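Local coordinates for mandelate racemase/muconate lactonizing enzyme family protein (Azoarcus sp., PDB 2QDE) that belongs to the mandelate racemase/muconate lactonizing enzyme family of the enolase superfamily and binds a barium ion in its barrel domain, at residues 31-36 with 48-53; 35-39 with 106-111; 242-246 with 264-270. All coordinates share one frame; numbering follows the deposited sequence.

Contact 1 (31-36 with 48-53)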
loop_
_atom_site.group_PDB
_atom_site.type_symbol
_atom_site.label_atom_id
_atom_site.label_comp_id
_atom_site.label_asym_id
_atom_site.label_seq_id
_atom_site.Cartn_x
_atom_site.Cartn_y
_atom_site.Cartn_z
ATOM N N ILE A 31 21.587 42.482 5.551
ATOM C CA ILE A 31 20.420 41.787 5.029
ATOM C C ILE A 31 19.967 42.431 3.720
ATOM O O ILE A 31 19.544 43.591 3.715
ATOM C CB ILE A 31 19.255 41.859 6.034
ATOM C CG1 ILE A 31 19.646 41.176 7.345
ATOM C CG2 ILE A 31 18.014 41.236 5.431
ATOM C CD1 ILE A 31 20.092 39.728 7.186
ATOM N N ASP A 32 20.055 41.687 2.617
ATOM C CA ASP A 32 19.629 42.206 1.320
ATOM C C ASP A 32 18.193 41.777 1.026
ATOM O O ASP A 32 17.890 40.580 0.927
ATOM C CB ASP A 32 20.552 41.719 0.201
ATOM C CG ASP A 32 21.981 42.231 0.351
ATOM O OD1 ASP A 32 22.161 43.389 0.794
ATOM O OD2 ASP A 32 22.922 41.482 0.017
ATOM N N GLY A 33 17.312 42.759 0.884
ATOM C CA GLY A 33 15.923 42.452 0.626
ATOM C C GLY A 33 15.258 43.442 -0.298
ATOM O O GLY A 33 15.922 44.196 -1.003
ATOM N N VAL A 34 13.933 43.458 -0.281
ATOM C CA VAL A 34 13.191 44.350 -1.141
ATOM C C VAL A 34 11.933 44.870 -0.457
ATOM O O VAL A 34 11.327 44.168 0.350
ATOM C CB VAL A 34 12.821 43.600 -2.449
ATOM C CG1 VAL A 34 11.396 43.883 -2.850
ATOM C CG2 VAL A 34 13.779 43.996 -3.555
ATOM N N LEU A 35 11.567 46.111 -0.767
ATOM C CA LEU A 35 10.350 46.712 -0.236
ATOM C C LEU A 35 9.439 46.931 -1.433
ATOM O O LEU A 35 9.906 47.262 -2.527
ATOM C CB LEU A 35 10.620 48.057 0.441
ATOM C CG LEU A 35 11.480 48.125 1.705
ATOM C CD1 LEU A 35 11.339 49.523 2.299
ATOM C CD2 LEU A 35 11.047 47.076 2.729
ATOM N N LEU A 36 8.143 46.744 -1.227
ATOM C CA LEU A 36 7.168 46.910 -2.291
ATOM C C LEU A 36 6.135 47.967 -1.939
ATOM O O LEU A 36 5.687 48.065 -0.797
ATOM C CB LEU A 36 6.443 45.586 -2.550
ATOM C CG LEU A 36 5.238 45.604 -3.503
ATOM C CD1 LEU A 36 5.687 45.962 -4.916
ATOM C CD2 LEU A 36 4.562 44.242 -3.491
ATOM N N ALA A 48 5.050 46.630 1.770
ATOM C CA ALA A 48 5.482 45.302 2.208
ATOM C C ALA A 48 7.001 45.182 2.162
ATOM O O ALA A 48 7.663 45.890 1.399
ATOM C CB ALA A 48 4.852 44.225 1.332
ATOM N N ASP A 49 7.533 44.281 2.986
ATOM C CA ASP A 49 8.970 44.022 3.094
ATOM C C ASP A 49 9.174 42.522 2.874
ATOM O O ASP A 49 8.717 41.715 3.688
ATOM C CB ASP A 49 9.453 44.394 4.500
ATOM C CG ASP A 49 10.972 44.331 4.651
ATOM O OD1 ASP A 49 11.664 43.758 3.776
ATOM O OD2 ASP A 49 11.474 44.858 5.670
ATOM N N ALA A 50 9.848 42.150 1.788
ATOM C CA ALA A 50 10.088 40.742 1.485
ATOM C C ALA A 50 10.951 40.093 2.560
ATOM O O ALA A 50 10.863 38.882 2.809
ATOM C CB ALA A 50 10.769 40.606 0.126
ATOM N N GLY A 51 11.781 40.912 3.195
ATOM C CA GLY A 51 12.672 40.415 4.219
ATOM C C GLY A 51 13.948 39.930 3.557
ATOM O O GLY A 51 14.185 40.181 2.377
ATOM N N ASP A 52 14.769 39.225 4.319
ATOM C CA ASP A 52 16.027 38.709 3.815
ATOM C C ASP A 52 15.858 37.726 2.649
ATOM O O ASP A 52 14.842 37.045 2.532
ATOM C CB ASP A 52 16.780 38.038 4.967
ATOM C CG ASP A 52 18.159 37.569 4.565
ATOM O OD1 ASP A 52 18.829 38.292 3.803
ATOM O OD2 ASP A 52 18.576 36.480 5.024
ATOM N N THR A 53 16.858 37.669 1.777
ATOM C CA THR A 53 16.834 36.744 0.655
ATOM C C THR A 53 17.891 35.668 0.922
ATOM O O THR A 53 19.005 35.967 1.362
ATOM C CB THR A 53 17.125 37.466 -0.688
ATOM O OG1 THR A 53 18.351 38.205 -0.585
ATOM C CG2 THR A 53 15.984 38.428 -1.029
HETATM O O HOH W 1 20.926 38.693 2.481
#

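Contact 2 (35-39 with 106-111)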
loop_
_atom_site.group_PDB
_atom_site.type_symbol
_atom_site.label_atom_id
_atom_site.label_comp_id
_atom_site.label_asym_id
_atom_site.label_seq_id
_atom_site.Cartn_x
_atom_site.Cartn_y
_atom_site.Cartn_z
ATOM N N LEU A 35 11.567 46.111 -0.767
ATOM C CA LEU A 35 10.350 46.712 -0.236
ATOM C C LEU A 35 9.439 46.931 -1.433
ATOM O O LEU A 35 9.906 47.262 -2.527
ATOM C CB LEU A 35 10.620 48.057 0.441
ATOM C CG LEU A 35 11.480 48.125 1.705
ATOM C CD1 LEU A 35 11.339 49.523 2.299
ATOM C CD2 LEU A 35 11.047 47.076 2.729
ATOM N N LEU A 36 8.143 46.744 -1.227
ATOM C CA LEU A 36 7.168 46.910 -2.291
ATOM C C LEU A 36 6.135 47.967 -1.939
ATOM O O LEU A 36 5.687 48.065 -0.797
ATOM C CB LEU A 36 6.443 45.586 -2.550
ATOM C CG LEU A 36 5.238 45.604 -3.503
ATOM C CD1 LEU A 36 5.687 45.962 -4.916
ATOM C CD2 LEU A 36 4.562 44.242 -3.491
ATOM N N LYS A 37 5.761 48.760 -2.932
ATOM C CA LYS A 37 4.736 49.769 -2.742
ATOM C C LYS A 37 3.741 49.654 -3.878
ATOM O O LYS A 37 4.114 49.745 -5.048
ATOM C CB LYS A 37 5.328 51.183 -2.726
ATOM C CG LYS A 37 6.056 51.539 -1.449
ATOM C CD LYS A 37 6.530 52.990 -1.473
ATOM C CE LYS A 37 7.349 53.332 -0.228
ATOM N NZ LYS A 37 7.891 54.730 -0.290
ATOM N N LEU A 38 2.479 49.431 -3.526
ATOM C CA LEU A 38 1.412 49.340 -4.507
ATOM C C LEU A 38 0.581 50.609 -4.356
ATOM O O LEU A 38 -0.228 50.732 -3.432
ATOM C CB LEU A 38 0.540 48.108 -4.257
ATOM C CG LEU A 38 1.213 46.733 -4.339
ATOM C CD1 LEU A 38 0.139 45.653 -4.229
ATOM C CD2 LEU A 38 1.978 46.590 -5.651
ATOM N N HIS A 39 0.805 51.561 -5.257
ATOM C CA HIS A 39 0.093 52.832 -5.228
ATOM C C HIS A 39 -1.296 52.752 -5.843
ATOM O O HIS A 39 -1.454 52.252 -6.952
ATOM C CB HIS A 39 0.884 53.899 -5.983
ATOM C CG HIS A 39 2.246 54.158 -5.421
ATOM N ND1 HIS A 39 3.327 53.342 -5.677
ATOM C CD2 HIS A 39 2.699 55.138 -4.604
ATOM C CE1 HIS A 39 4.388 53.809 -5.042
ATOM N NE2 HIS A 39 4.033 54.898 -4.384
ATOM N N THR A 106 5.307 38.879 -1.175
ATOM C CA THR A 106 5.487 40.314 -1.042
ATOM C C THR A 106 4.300 41.086 -1.615
ATOM O O THR A 106 3.833 42.061 -1.016
ATOM C CB THR A 106 6.777 40.750 -1.735
ATOM O OG1 THR A 106 7.879 40.063 -1.133
ATOM C CG2 THR A 106 6.987 42.251 -1.585
ATOM N N VAL A 107 3.815 40.649 -2.771
ATOM C CA VAL A 107 2.671 41.284 -3.408
ATOM C C VAL A 107 1.442 41.116 -2.509
ATOM O O VAL A 107 0.704 42.065 -2.253
ATOM C CB VAL A 107 2.387 40.641 -4.786
ATOM C CG1 VAL A 107 1.063 41.157 -5.348
ATOM C CG2 VAL A 107 3.527 40.951 -5.742
ATOM N N ASP A 108 1.249 39.891 -2.031
ATOM C CA ASP A 108 0.132 39.545 -1.153
ATOM C C ASP A 108 0.122 40.421 0.105
ATOM O O ASP A 108 -0.935 40.892 0.534
ATOM C CB ASP A 108 0.240 38.059 -0.771
ATOM C CG ASP A 108 -0.749 37.644 0.309
ATOM O OD1 ASP A 108 -1.691 36.876 0.008
ATOM O OD2 ASP A 108 -0.584 38.082 1.464
ATOM N N PHE A 109 1.298 40.631 0.693
ATOM C CA PHE A 109 1.416 41.447 1.903
ATOM C C PHE A 109 0.928 42.873 1.664
ATOM O O PHE A 109 0.186 43.421 2.481
ATOM C CB PHE A 109 2.868 41.521 2.393
ATOM C CG PHE A 109 3.466 40.190 2.773
ATOM C CD1 PHE A 109 2.655 39.093 3.081
ATOM C CD2 PHE A 109 4.851 40.040 2.836
ATOM C CE1 PHE A 109 3.220 37.865 3.443
ATOM C CE2 PHE A 109 5.428 38.820 3.196
ATOM C CZ PHE A 109 4.608 37.733 3.500
ATOM N N ALA A 110 1.359 43.465 0.550
ATOM C CA ALA A 110 0.982 44.835 0.207
ATOM C C ALA A 110 -0.490 44.941 -0.168
ATOM O O ALA A 110 -1.108 45.982 0.023
ATOM C CB ALA A 110 1.862 45.365 -0.940
ATOM N N LEU A 111 -1.057 43.871 -0.708
ATOM C CA LEU A 111 -2.470 43.902 -1.073
ATOM C C LEU A 111 -3.307 43.957 0.206
ATOM O O LEU A 111 -4.238 44.760 0.314
ATOM C CB LEU A 111 -2.841 42.672 -1.914
ATOM C CG LEU A 111 -2.433 42.727 -3.391
ATOM C CD1 LEU A 111 -2.567 41.351 -4.032
ATOM C CD2 LEU A 111 -3.306 43.749 -4.123
#

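Contact 3 (242-246 with 264-270). With BA (barium ion), chain I.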
loop_
_atom_site.group_PDB
_atom_site.type_symbol
_atom_site.label_atom_id
_atom_site.label_comp_id
_atom_site.label_asym_id
_atom_site.label_seq_id
_atom_site.Cartn_x
_atom_site.Cartn_y
_atom_site.Cartn_z
ATOM N N PRO A 242 11.370 13.634 18.031
ATOM C CA PRO A 242 10.414 14.115 17.029
ATOM C C PRO A 242 11.149 14.784 15.874
ATOM O O PRO A 242 12.139 15.472 16.088
ATOM C CB PRO A 242 9.561 15.111 17.810
ATOM C CG PRO A 242 9.622 14.588 19.214
ATOM C CD PRO A 242 11.076 14.211 19.353
ATOM N N ILE A 243 10.660 14.567 14.657
ATOM C CA ILE A 243 11.255 15.143 13.463
ATOM C C ILE A 243 10.257 16.123 12.841
ATOM O O ILE A 243 9.166 15.719 12.433
ATOM C CB ILE A 243 11.587 14.046 12.429
ATOM C CG1 ILE A 243 12.484 12.972 13.062
ATOM C CG2 ILE A 243 12.238 14.662 11.202
ATOM C CD1 ILE A 243 13.824 13.483 13.554
ATOM N N TYR A 244 10.630 17.400 12.776
ATOM C CA TYR A 244 9.773 18.440 12.202
ATOM C C TYR A 244 10.232 18.823 10.797
ATOM O O TYR A 244 11.424 18.766 10.491
ATOM C CB TYR A 244 9.779 19.691 13.086
ATOM C CG TYR A 244 8.825 19.637 14.262
ATOM C CD1 TYR A 244 8.719 18.493 15.060
ATOM C CD2 TYR A 244 8.060 20.749 14.602
ATOM C CE1 TYR A 244 7.872 18.464 16.170
ATOM C CE2 TYR A 244 7.211 20.730 15.707
ATOM C CZ TYR A 244 7.124 19.588 16.486
ATOM O OH TYR A 244 6.283 19.581 17.572
ATOM N N ALA A 245 9.287 19.234 9.955
ATOM C CA ALA A 245 9.603 19.618 8.587
ATOM C C ALA A 245 9.443 21.118 8.341
ATOM O O ALA A 245 8.440 21.713 8.732
ATOM C CB ALA A 245 8.714 18.851 7.626
ATOM N N ASP A 246 10.441 21.725 7.704
ATOM C CA ASP A 246 10.379 23.143 7.366
ATOM C C ASP A 246 10.480 23.217 5.852
ATOM O O ASP A 246 9.468 23.326 5.157
ATOM C CB ASP A 246 11.533 23.922 8.005
ATOM C CG ASP A 246 11.567 25.385 7.574
ATOM O OD1 ASP A 246 10.678 25.828 6.808
ATOM O OD2 ASP A 246 12.495 26.100 8.009
ATOM N N ALA A 264 6.684 13.566 9.192
ATOM C CA ALA A 264 6.921 14.585 10.206
ATOM C C ALA A 264 6.043 14.507 11.442
ATOM O O ALA A 264 4.915 14.031 11.388
ATOM C CB ALA A 264 6.793 15.975 9.576
ATOM N N ASP A 265 6.581 15.008 12.551
ATOM C CA ASP A 265 5.885 15.046 13.835
ATOM C C ASP A 265 5.428 16.475 14.134
ATOM O O ASP A 265 4.729 16.727 15.115
ATOM C CB ASP A 265 6.820 14.568 14.945
ATOM C CG ASP A 265 7.216 13.114 14.780
ATOM O OD1 ASP A 265 6.307 12.259 14.813
ATOM O OD2 ASP A 265 8.428 12.831 14.613
ATOM N N GLY A 266 5.831 17.403 13.271
ATOM C CA GLY A 266 5.486 18.804 13.445
ATOM C C GLY A 266 5.928 19.582 12.221
ATOM O O GLY A 266 6.664 19.048 11.390
ATOM N N LEU A 267 5.511 20.842 12.115
ATOM C CA LEU A 267 5.844 21.647 10.937
ATOM C C LEU A 267 6.255 23.085 11.258
ATOM O O LEU A 267 5.860 23.632 12.284
ATOM C CB LEU A 267 4.625 21.701 10.010
ATOM C CG LEU A 267 3.883 20.405 9.660
ATOM C CD1 LEU A 267 2.477 20.745 9.162
ATOM C CD2 LEU A 267 4.656 19.622 8.618
ATOM N N MET A 268 7.055 23.685 10.379
ATOM C CA MET A 268 7.454 25.082 10.536
ATOM C C MET A 268 6.957 25.788 9.282
ATOM O O MET A 268 6.961 25.212 8.193
ATOM C CB MET A 268 8.976 25.282 10.608
ATOM C CG MET A 268 9.823 24.053 10.817
ATOM S SD MET A 268 9.559 23.226 12.375
ATOM C CE MET A 268 9.472 24.598 13.474
ATOM N N ILE A 269 6.528 27.032 9.425
ATOM C CA ILE A 269 6.065 27.778 8.271
ATOM C C ILE A 269 6.703 29.165 8.242
ATOM O O ILE A 269 7.176 29.660 9.260
ATOM C CB ILE A 269 4.526 27.945 8.306
ATOM C CG1 ILE A 269 4.025 28.567 6.998
ATOM C CG2 ILE A 269 4.125 28.834 9.478
ATOM C CD1 ILE A 269 2.522 28.771 6.951
ATOM N N LYS A 270 6.748 29.762 7.055
ATOM C CA LYS A 270 7.230 31.134 6.876
ATOM C C LYS A 270 6.271 31.686 5.837
ATOM O O LYS A 270 5.989 31.020 4.841
ATOM C CB LYS A 270 8.672 31.199 6.348
ATOM C CG LYS A 270 9.740 30.874 7.384
ATOM C CD LYS A 270 11.118 31.310 6.909
ATOM C CE LYS A 270 12.212 30.946 7.913
ATOM N NZ LYS A 270 12.329 29.482 8.094
HETATM BA BA BA I . 14.995 25.709 8.816
HETATM O O HOH W 2 5.665 16.586 18.028
#

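Contact 1 (31-36 with 48-53)
D49 and L35 meet across the sheet with a methyl laid on a carboxylate: L35 CD2 sits over one face of the D49 group, 3.4 Å from D49 CG. Over the opposite face, G51 N donates to D49 OD1 (2.9 Å) from above the carboxylate plane, closing an Asx turn. The turn bends the chain just after D49, a task for which the short acceptor of an aspartate is well suited; the other oxygen, OD2, is bonded to S302. With CG anti to the backbone N (chi1 -172°), the D49 carboxylate reaches both the leucine and the turn. The second carboxylate, that of D52, has one face covered by I31 CD1, 3.9 Å from D52 CG, while I31 CG2 touches D52 CB at 3.5 Å. The two side chains run nearly perpendicular, and a water links D52 OD1 to D32 N.

Within the turn A50 N reaches V34 O (2.9 Å, 162° at the hydrogen); before it, L36 and A48 form a reciprocal pair of backbone bonds. Glycine suits both G33 and G51. The first, lacking a side chain, admits G51 O to 3.4 Å from G33 CA; the second has a positive phi, at which a CB would be pressed against the preceding carbonyl. At the far end D32 O is gripped twice by T53, firmly by OG1 (2.9 Å) and weakly by the backbone N.

Just past the hairpin, D52 is backbone-bonded to M299, and its side chain lies about 12 Å from the barium ion. The pairing itself belongs to the beta hairpin of strands 31-40 and 45-49 in the antiparallel sheet of the N-terminal capping domain.

Contact 2 (35-39 with 106-111)
L36 and L38, two residues apart on strand 31-40, both direct their side chains at helix 101-119, which packs against one face of the antiparallel sheet in the alpha+beta capping domain of the enolase superfamily. The short axes lie 8.4 Å apart and cross at -48°, close enough for branched side chains of one layer to settle among the small residues of the other.

L36 goes in deepest. Its CG is anti to the backbone N (chi1 172°), and chi2 of 65° turns CD2 onto the helix backbone itself, 3.5 Å from V107 CA and beside the carbonyl of T106. The CG2 methyl of T106 comes against the root of the same leucine, 3.5 Å from L36 CB. Threonine suits the position because it offers this methyl to the core while its OG1 is bonded to Q102 O, one turn back in the helix.

L38 takes the other common leucine shape, with CG beside the backbone N, and comes down on A110: L38 CG lies 3.7 Å from A110 CB. That methyl faces both leucines, touching L36 CD2 at 3.9 Å as well; alanine suits because a small residue lets both come close to the helix. Of the V107 side chain, CG2 comes nearest, toward L36 CD2, while I69 from helix 62-78 also packs on L36. One residue beyond A110, L111 meets L38 aslant through terminal methyls, L38 CD1 lying 3.9 Å from L111 CD2.

Contact 3 (242-246 with 264-270)
Backbone hydrogen bonds tie I243 and A245 to D265, G266 and M268 in parallel pairing. D265 N donates to I243 O (2.7 Å), A245 N to G266 O (3.0 Å), and M268 N to A245 O (2.9 Å). A side chain completes the pairing at its start: D265 OD2 uses its anti lone pair to accept from I243 N at 2.8 Å, nearly straight at 172°, so a pair of bonds joins the two residues. The other oxygen, OD1, is held by R236 and by Y202 of the second subunit.

Aromatic contacts centre on Y244. G266 CA sits over the middle of the ring, 3.2 Å from its centroid, a CH-pi contact that glycine permits because it has no side chain in the way. M268 SD lies at the ring edge, in its plane, as a Met-aromatic contact; the bend at chi2 (-64°) helps carry the sulfur there.

In the apolar packing, M268 SD lies 3.6 Å from Y244 CB, and A245 CB touches A264 CB and L267 CD2.

Charged groups gather at the C-terminal ends of the two barrel strands. With CG anti to the backbone N (chi1 175°), the D246 carboxylate extends to the metal, and OD2 binds the barium ion at 2.7 Å along with D195, N197 and E221. K270 NZ comes to 3.4 Å from D246 OD2, near it but not bonded. Since OD1 is bonded to K273 and Y57, both D246 oxygens are engaged, which fixes the carboxylate's rotation.

All three contacts are largely buried, yet they serve different parts of the fold. Contacts 1 and 2 share L35 and L36 on strand 31-40 of the capping domain: contact 1 pairs that strand edge to edge with its hairpin partner, and contact 2 covers it with a helix. They touch directly, A50 CB lying 3.2 Å from T106 OG1. Contact 3 lies on the other side of the chain's centre, in the barrel, with its centre about 25 Å from that of contact 1. Contact 2 has no hydrogen bond between its segments; the carboxylates of contact 1 serve a turn and a water, whereas those of contact 3 bind metal and a backbone N-H, with a second subunit within reach.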